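Local coordinates for protein thioredoxin (Thermosipho africanus, PDB 6MOS) that probably catalyses thiol-disulfide exchange as a small thioredoxin-family oxidoreductase of a thermophilic bacterium, at residues F33-C38 with D63-P68. Numbering follows the deposited sequence.
Sequences FKNDKC and DVIENP
K34 and D63 pair in parallel register where strands 29-34 and 58-63 end, their CA atoms 5.1 Å apart, and V64 N closes the ladder with a nearly straight bond to K34 O of 2.9 Å. On the sheet face that carries K34 and D63, the lysine chain bends at chi2 (86°) and brings NZ to D63 OD2, a salt bridge of 2.8 Å on the anti lone pair of that oxygen. The same NZ meets D36 OD1 from above the carboxylate plane, again at 2.8 Å, so one ammonium joins two acids whose planes stand 75° apart and probably offsets their mutual repulsion. A water also links the backbone of D36 to D63, accepting from D36 N and donating to D63 OD2. The other oxygen, D63 OD1, accepts I65 N (an Asx turn) and E66 N (an Asx motif) from opposite faces of its plane, at the start of the loop leading to helix 69-73. In this thioredoxin fold, the strand carrying K34 runs on through a type I turn, N35 to C38, into the CxxC disulfide of C38 with C41 at the start of helix 39-55. With D63 replaced by an alanine, K34 would probably keep only the D36 carboxylate of this network, and the amides of I65 and E66 would lose their shared acceptor. Beside the polar cluster, I65 CD1 touches both N35 CB and K37 CE, 3.7 Å from each. Deeper in, V64 CG1 sits at the edge of the F33 ring and 3.9 Å from F33 CB, and P71 of helix 69-73 touches both residues.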
# COMPACT_ATOMS: atom_id res chain seq x y z
N PHE A 33 -4.44 -2.76 -1.57
CA PHE A 33 -5.82 -3.17 -1.81
C PHE A 33 -6.08 -3.20 -3.30
O PHE A 33 -5.81 -2.22 -4.01
CB PHE A 33 -6.81 -2.23 -1.12
CG PHE A 33 -6.65 -2.18 0.39
CD1 PHE A 33 -5.73 -1.31 0.97
CD2 PHE A 33 -7.42 -2.99 1.20
CE1 PHE A 33 -5.58 -1.26 2.36
CE2 PHE A 33 -7.28 -2.95 2.59
CZ PHE A 33 -6.36 -2.09 3.17
N LYS A 34 -6.61 -4.32 -3.79
CA LYS A 34 -6.76 -4.51 -5.22
C LYS A 34 -8.02 -5.33 -5.49
O LYS A 34 -8.67 -5.84 -4.58
CB LYS A 34 -5.51 -5.19 -5.82
CG LYS A 34 -5.13 -6.56 -5.19
CD LYS A 34 -5.90 -7.73 -5.86
CE LYS A 34 -5.46 -9.08 -5.33
NZ LYS A 34 -6.04 -10.17 -6.18
N ASN A 35 -8.35 -5.45 -6.77
CA ASN A 35 -9.18 -6.55 -7.22
C ASN A 35 -8.63 -7.03 -8.55
O ASN A 35 -7.76 -6.39 -9.15
CB ASN A 35 -10.67 -6.17 -7.25
CG ASN A 35 -11.01 -5.22 -8.36
OD1 ASN A 35 -10.65 -5.43 -9.51
ND2 ASN A 35 -11.72 -4.17 -8.00
N ASP A 36 -9.10 -8.18 -9.01
CA ASP A 36 -8.45 -8.77 -10.16
C ASP A 36 -9.01 -8.24 -11.48
O ASP A 36 -8.55 -8.66 -12.54
CB ASP A 36 -8.51 -10.30 -10.10
CG ASP A 36 -7.43 -10.88 -9.19
OD1 ASP A 36 -6.43 -10.18 -8.92
OD2 ASP A 36 -7.58 -12.03 -8.74
N LYS A 37 -9.98 -7.33 -11.43
CA LYS A 37 -10.50 -6.67 -12.62
C LYS A 37 -9.90 -5.28 -12.82
O LYS A 37 -10.27 -4.58 -13.78
CB LYS A 37 -12.02 -6.57 -12.55
CG LYS A 37 -12.69 -7.92 -12.71
CD LYS A 37 -14.20 -7.83 -12.53
CE LYS A 37 -14.57 -7.76 -11.07
NZ LYS A 37 -15.96 -8.24 -10.83
N CYS A 38 -8.98 -4.88 -11.95
CA CYS A 38 -8.39 -3.54 -11.96
C CYS A 38 -7.04 -3.59 -12.68
O CYS A 38 -6.09 -4.21 -12.19
CB CYS A 38 -8.26 -3.02 -10.53
SG CYS A 38 -7.15 -1.60 -10.22
N ASP A 63 -7.51 -8.51 -1.48
CA ASP A 63 -8.48 -8.47 -2.57
C ASP A 63 -9.81 -8.00 -1.99
O ASP A 63 -10.44 -8.72 -1.21
CB ASP A 63 -8.61 -9.82 -3.25
CG ASP A 63 -9.36 -9.71 -4.57
OD1 ASP A 63 -10.58 -9.48 -4.51
OD2 ASP A 63 -8.73 -9.84 -5.64
N VAL A 64 -10.25 -6.81 -2.41
CA VAL A 64 -11.42 -6.19 -1.79
C VAL A 64 -12.71 -6.90 -2.19
O VAL A 64 -13.74 -6.72 -1.52
CB VAL A 64 -11.48 -4.69 -2.12
CG1 VAL A 64 -10.20 -4.02 -1.66
CG2 VAL A 64 -11.74 -4.45 -3.63
N ILE A 65 -12.68 -7.69 -3.25
CA ILE A 65 -13.86 -8.43 -3.67
C ILE A 65 -13.93 -9.78 -2.98
O ILE A 65 -14.99 -10.18 -2.50
CB ILE A 65 -13.90 -8.59 -5.21
CG1 ILE A 65 -14.17 -7.24 -5.88
CG2 ILE A 65 -14.98 -9.59 -5.62
CD1 ILE A 65 -14.15 -7.31 -7.41
N GLU A 66 -12.79 -10.47 -2.90
CA GLU A 66 -12.79 -11.79 -2.28
C GLU A 66 -12.93 -11.69 -0.77
O GLU A 66 -13.62 -12.51 -0.15
CB GLU A 66 -11.52 -12.56 -2.66
CG GLU A 66 -11.40 -12.87 -4.15
CD GLU A 66 -12.69 -13.44 -4.75
OE1 GLU A 66 -13.39 -14.24 -4.08
OE2 GLU A 66 -13.01 -13.08 -5.91
N ASN A 67 -12.29 -10.70 -0.15
CA ASN A 67 -12.23 -10.56 1.31
C ASN A 67 -12.59 -9.14 1.70
O ASN A 67 -11.75 -8.38 2.20
CB ASN A 67 -10.83 -10.93 1.82
CG ASN A 67 -10.40 -12.31 1.37
OD1 ASN A 67 -9.44 -12.45 0.60
ND2 ASN A 67 -11.10 -13.34 1.83
N PRO A 68 -13.86 -8.75 1.53
CA PRO A 68 -14.22 -7.33 1.67
C PRO A 68 -14.34 -6.82 3.11
O PRO A 68 -14.46 -5.60 3.29
CB PRO A 68 -15.58 -7.26 0.96
CG PRO A 68 -16.17 -8.62 1.22
CD PRO A 68 -15.01 -9.59 1.18
O HOH W 1 -10.91 -9.65 -7.43